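Local atomic coordinates of EreC (Klebsiella pneumoniae, PDB entry 6XCQ), a protein that is an erythromycin esterase that probably inactivates erythromycin and other macrolides by opening their lactone ring, giving resistance. Residues A[157-169]-A[189-203]. The protein carries 1 engineered substitution. Numbering follows the deposited sequence.
Sequences LPNTLNPRDDLAQ and THLLASIDGQSAVIS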
loop_
_atom_site.group_PDB
_atom_site.type_symbol
_atom_site.label_atom_id
_atom_site.label_comp_id
_atom_site.label_asym_id
_atom_site.label_seq_id
_atom_site.Cartn_x
_atom_site.Cartn_y
_atom_site.Cartn_z
ATOM N N LEU A 157 -0.463 -5.749 5.867
ATOM C CA LEU A 157 -1.384 -6.386 6.804
ATOM C C LEU A 157 -2.791 -6.338 6.223
ATOM O O LEU A 157 -3.034 -5.565 5.285
ATOM C CB LEU A 157 -1.343 -5.661 8.146
ATOM C CG LEU A 157 0.068 -5.474 8.689
ATOM C CD1 LEU A 157 0.052 -4.519 9.863
ATOM C CD2 LEU A 157 0.638 -6.836 9.095
ATOM N N PRO A 158 -3.749 -7.117 6.737
ATOM C CA PRO A 158 -5.148 -6.839 6.392
ATOM C C PRO A 158 -5.444 -5.372 6.665
ATOM O O PRO A 158 -5.200 -4.881 7.777
ATOM C CB PRO A 158 -5.939 -7.787 7.313
ATOM C CG PRO A 158 -5.000 -8.130 8.399
ATOM C CD PRO A 158 -3.654 -8.203 7.729
ATOM N N ASN A 159 -5.911 -4.636 5.652
ATOM C CA ASN A 159 -6.089 -3.204 5.888
ATOM C C ASN A 159 -7.239 -2.921 6.851
ATOM O O ASN A 159 -7.500 -1.754 7.176
ATOM C CB ASN A 159 -6.254 -2.450 4.562
ATOM C CG ASN A 159 -7.406 -2.950 3.719
ATOM O OD1 ASN A 159 -8.431 -3.389 4.228
ATOM N ND2 ASN A 159 -7.248 -2.852 2.401
ATOM N N THR A 160 -7.904 -3.971 7.327
ATOM C CA THR A 160 -8.846 -3.915 8.437
ATOM C C THR A 160 -8.179 -4.096 9.788
ATOM O O THR A 160 -8.827 -3.843 10.811
ATOM C CB THR A 160 -9.897 -5.020 8.293
ATOM O OG1 THR A 160 -9.218 -6.276 8.193
ATOM C CG2 THR A 160 -10.758 -4.812 7.050
ATOM N N LEU A 161 -6.912 -4.553 9.810
ATOM C CA LEU A 161 -6.242 -5.056 11.021
ATOM C C LEU A 161 -7.095 -6.110 11.737
ATOM O O LEU A 161 -7.002 -6.300 12.946
ATOM C CB LEU A 161 -5.845 -3.921 11.981
ATOM C CG LEU A 161 -4.933 -2.839 11.376
ATOM C CD1 LEU A 161 -4.499 -1.780 12.418
ATOM C CD2 LEU A 161 -3.710 -3.464 10.709
ATOM N N ASN A 162 -7.911 -6.842 10.983
ATOM C CA ASN A 162 -8.664 -7.943 11.563
ATOM C C ASN A 162 -7.910 -9.235 11.273
ATOM O O ASN A 162 -7.798 -9.618 10.099
ATOM C CB ASN A 162 -10.070 -7.997 10.970
ATOM C CG ASN A 162 -10.885 -9.182 11.476
ATOM O OD1 ASN A 162 -10.389 -10.050 12.211
ATOM N ND2 ASN A 162 -12.151 -9.222 11.077
ATOM N N PRO A 163 -7.383 -9.930 12.284
ATOM C CA PRO A 163 -6.579 -11.143 12.033
ATOM C C PRO A 163 -7.378 -12.400 11.732
ATOM O O PRO A 163 -6.770 -13.471 11.586
ATOM C CB PRO A 163 -5.808 -11.313 13.348
ATOM C CG PRO A 163 -6.752 -10.788 14.386
ATOM C CD PRO A 163 -7.456 -9.599 13.717
ATOM N N ARG A 164 -8.706 -12.308 11.623
ATOM C CA ARG A 164 -9.529 -13.504 11.478
ATOM C C ARG A 164 -9.115 -14.344 10.272
ATOM O O ARG A 164 -8.897 -15.551 10.403
ATOM C CB ARG A 164 -11.005 -13.125 11.367
ATOM C CG ARG A 164 -11.919 -14.351 11.381
ATOM C CD ARG A 164 -13.279 -14.068 10.761
ATOM N NE ARG A 164 -13.195 -13.762 9.333
ATOM C CZ ARG A 164 -13.503 -12.581 8.806
ATOM N NH1 ARG A 164 -13.402 -12.386 7.497
ATOM N NH2 ARG A 164 -13.911 -11.593 9.590
ATOM N N ASP A 165 -9.044 -13.733 9.081
ATOM C CA ASP A 165 -8.686 -14.484 7.875
ATOM C C ASP A 165 -7.338 -15.172 8.053
ATOM O O ASP A 165 -7.171 -16.339 7.689
ATOM C CB ASP A 165 -8.614 -13.571 6.639
ATOM C CG ASP A 165 -9.980 -13.116 6.113
ATOM O OD1 ASP A 165 -11.038 -13.661 6.495
ATOM O OD2 ASP A 165 -9.967 -12.176 5.288
ATOM N N ASP A 166 -6.353 -14.450 8.592
ATOM C CA ASP A 166 -5.022 -15.034 8.712
ATOM C C ASP A 166 -5.045 -16.236 9.644
ATOM O O ASP A 166 -4.469 -17.282 9.333
ATOM C CB ASP A 166 -4.024 -13.994 9.211
ATOM C CG ASP A 166 -3.643 -12.978 8.135
ATOM O OD1 ASP A 166 -3.315 -13.392 6.997
ATOM O OD2 ASP A 166 -3.656 -11.767 8.439
ATOM N N LEU A 167 -5.703 -16.094 10.795
ATOM C CA LEU A 167 -5.756 -17.176 11.769
ATOM C C LEU A 167 -6.520 -18.370 11.228
ATOM O O LEU A 167 -6.176 -19.522 11.520
ATOM C CB LEU A 167 -6.407 -16.693 13.058
ATOM C CG LEU A 167 -5.606 -15.754 13.952
ATOM C CD1 LEU A 167 -6.564 -14.804 14.651
ATOM C CD2 LEU A 167 -4.771 -16.543 14.958
ATOM N N ALA A 168 -7.576 -18.114 10.458
ATOM C CA ALA A 168 -8.383 -19.207 9.931
ATOM C C ALA A 168 -7.609 -20.006 8.895
ATOM O O ALA A 168 -7.699 -21.238 8.865
ATOM C CB ALA A 168 -9.682 -18.665 9.329
ATOM N N GLN A 169 -6.866 -19.324 8.021
ATOM C CA GLN A 169 -6.024 -20.041 7.075
ATOM C C GLN A 169 -4.910 -20.775 7.803
ATOM O O GLN A 169 -4.624 -21.940 7.499
ATOM C CB GLN A 169 -5.440 -19.083 6.031
ATOM C CG GLN A 169 -4.667 -19.807 4.947
ATOM C CD GLN A 169 -3.760 -18.897 4.138
ATOM O OE1 GLN A 169 -2.600 -19.221 3.890
ATOM N NE2 GLN A 169 -4.288 -17.758 3.718
ATOM N N THR A 189 -7.404 -17.868 18.032
ATOM C CA THR A 189 -8.574 -17.430 17.283
ATOM C C THR A 189 -9.659 -16.910 18.212
ATOM O O THR A 189 -10.243 -15.844 17.971
ATOM C CB THR A 189 -9.100 -18.587 16.446
ATOM O OG1 THR A 189 -8.009 -19.165 15.713
ATOM C CG2 THR A 189 -10.176 -18.102 15.494
ATOM N N HIS A 190 -9.954 -17.661 19.275
ATOM C CA HIS A 190 -10.960 -17.217 20.230
ATOM C C HIS A 190 -10.507 -15.959 20.952
ATOM O O HIS A 190 -11.289 -15.014 21.105
ATOM C CB HIS A 190 -11.264 -18.331 21.231
ATOM C CG HIS A 190 -12.091 -19.437 20.658
ATOM N ND1 HIS A 190 -11.577 -20.684 20.375
ATOM C CD2 HIS A 190 -13.395 -19.478 20.294
ATOM C CE1 HIS A 190 -12.529 -21.449 19.873
ATOM N NE2 HIS A 190 -13.642 -20.741 19.814
ATOM N N LEU A 191 -9.242 -15.924 21.385
ATOM C CA LEU A 191 -8.736 -14.764 22.104
ATOM C C LEU A 191 -8.904 -13.480 21.304
ATOM O O LEU A 191 -9.072 -12.404 21.890
ATOM C CB LEU A 191 -7.266 -14.965 22.457
ATOM C CG LEU A 191 -6.924 -15.279 23.906
ATOM C CD1 LEU A 191 -5.501 -15.787 23.981
ATOM C CD2 LEU A 191 -7.091 -14.022 24.738
ATOM N N LEU A 192 -8.883 -13.567 19.974
ATOM C CA LEU A 192 -8.884 -12.382 19.121
ATOM C C LEU A 192 -10.170 -12.229 18.316
ATOM O O LEU A 192 -10.191 -11.482 17.332
ATOM C CB LEU A 192 -7.686 -12.420 18.175
ATOM C CG LEU A 192 -6.318 -12.514 18.832
ATOM C CD1 LEU A 192 -5.326 -13.023 17.803
ATOM C CD2 LEU A 192 -5.902 -11.163 19.355
ATOM N N ALA A 193 -11.242 -12.919 18.709
ATOM C CA ALA A 193 -12.455 -12.904 17.897
ATOM C C ALA A 193 -13.123 -11.534 17.897
ATOM O O ALA A 193 -13.779 -11.169 16.914
ATOM C CB ALA A 193 -13.429 -13.974 18.384
ATOM N N SER A 194 -12.952 -10.757 18.967
ATOM C CA SER A 194 -13.568 -9.440 19.053
ATOM C C SER A 194 -12.897 -8.403 18.166
ATOM O O SER A 194 -13.400 -7.280 18.073
ATOM C CB SER A 194 -13.550 -8.942 20.495
ATOM O OG SER A 194 -12.274 -8.440 20.825
ATOM N N ILE A 195 -11.770 -8.725 17.538
ATOM C CA ILE A 195 -11.107 -7.798 16.618
ATOM C C ILE A 195 -11.755 -8.022 15.255
ATOM O O ILE A 195 -11.304 -8.845 14.460
ATOM C CB ILE A 195 -9.593 -8.004 16.585
ATOM C CG1 ILE A 195 -9.030 -8.196 17.995
ATOM C CG2 ILE A 195 -8.910 -6.837 15.881
ATOM C CD1 ILE A 195 -9.281 -7.045 18.913
ATOM N N ASP A 196 -12.841 -7.285 14.978
ATOM C CA ASP A 196 -13.608 -7.518 13.755
ATOM C C ASP A 196 -13.965 -6.225 13.023
ATOM O O ASP A 196 -14.975 -6.173 12.314
ATOM C CB ASP A 196 -14.882 -8.317 14.054
ATOM C CG ASP A 196 -15.828 -7.592 14.999
ATOM O OD1 ASP A 196 -15.579 -6.413 15.330
ATOM O OD2 ASP A 196 -16.822 -8.215 15.427
ATOM N N GLY A 197 -13.165 -5.177 13.180
ATOM C CA GLY A 197 -13.441 -3.927 12.497
ATOM C C GLY A 197 -13.276 -4.034 10.987
ATOM O O GLY A 197 -12.775 -5.018 10.440
ATOM N N GLN A 198 -13.729 -2.993 10.292
ATOM C CA GLN A 198 -13.529 -2.885 8.852
ATOM C C GLN A 198 -12.484 -1.835 8.519
ATOM O O GLN A 198 -12.279 -1.505 7.340
ATOM C CB GLN A 198 -14.855 -2.578 8.150
ATOM C CG GLN A 198 -15.750 -3.794 7.964
ATOM C CD GLN A 198 -15.263 -4.731 6.865
ATOM O OE1 GLN A 198 -14.375 -4.388 6.086
ATOM N NE2 GLN A 198 -15.854 -5.918 6.795
ATOM N N SER A 199 -11.816 -1.304 9.540
ATOM C CA SER A 199 -10.713 -0.380 9.342
ATOM C C SER A 199 -9.858 -0.399 10.599
ATOM O O SER A 199 -10.273 -0.899 11.649
ATOM C CB SER A 199 -11.220 1.031 9.037
ATOM O OG SER A 199 -11.741 1.612 10.213
ATOM N N ALA A 200 -8.660 0.180 10.480
ATOM C CA ALA A 200 -7.725 0.195 11.603
ATOM C C ALA A 200 -8.314 0.900 12.822
ATOM O O ALA A 200 -8.074 0.484 13.960
ATOM C CB ALA A 200 -6.409 0.860 11.191
ATOM N N VAL A 201 -9.078 1.974 12.614
ATOM C CA VAL A 201 -9.595 2.714 13.763
ATOM C C VAL A 201 -10.630 1.884 14.517
ATOM O O VAL A 201 -10.651 1.873 15.754
ATOM C CB VAL A 201 -10.152 4.083 13.323
ATOM C CG1 VAL A 201 -11.032 3.922 12.145
ATOM C CG2 VAL A 201 -10.925 4.740 14.455
ATOM N N ILE A 202 -11.487 1.157 13.800
ATOM C CA ILE A 202 -12.465 0.317 14.488
ATOM C C ILE A 202 -11.769 -0.841 15.199
ATOM O O ILE A 202 -11.972 -1.064 16.397
ATOM C CB ILE A 202 -13.540 -0.201 13.517
ATOM C CG1 ILE A 202 -14.213 0.944 12.743
ATOM C CG2 ILE A 202 -14.581 -1.012 14.293
ATOM C CD1 ILE A 202 -14.766 2.061 13.616
ATOM N N SER A 203 -10.952 -1.603 14.465
ATOM C CA SER A 203 -10.273 -2.755 15.064
ATOM C C SER A 203 -9.401 -2.348 16.248
ATOM O O SER A 203 -9.359 -3.051 17.269
ATOM C CB SER A 203 -9.427 -3.485 14.019
ATOM O OG SER A 203 -10.217 -4.039 12.988
HETATM O O HOH W 1 -7.626 1.054 8.060
HETATM O O HOH W 2 -13.232 -7.258 9.564
#
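Thr160 rides over the Gly197-Gln198 bend: its CB rests on Gly197 O at 3.6 Å, while the CG2 methyl drops against the carbonyl of Gln198. With chi1 at 56°, Thr160 OG1 is turned back to its own chain to accept from Asn162 N in an ST turn. Ser203 OG donates to Thr160 O at 2.6 Å, nearly end-on with a C=O...donor angle of 164°. Leu161 presses CD1 onto Ala200 CB at the start of helix 200-208, 3.5 Å away and tight, and Ile195 CG2 lies 3.5 Å from Leu161 O, a buried oxygen that has no polar partner. Ile195 O stands over the face of the Asn162 amide, 3.0 Å from Asn162 CG; its close approach to OD1 is not a bond, and OD1 caps Arg164 N. A water joins Asn159 O to Ala200 N. Farther along, the Pro163 ring bulges against Ile195, CD to CG2 at 3.8 Å, the two side chains crossing at about a right angle, and Leu167 CD1 settles on Leu192 CD1. The loop entering helix 164-177 is thus laid along the linker between helices 182-191 and 200-208. Helix 101-112 touches Thr160, helix 212-231 backs Leu192, and edge strand 151-154 of the central sheet precedes the loop.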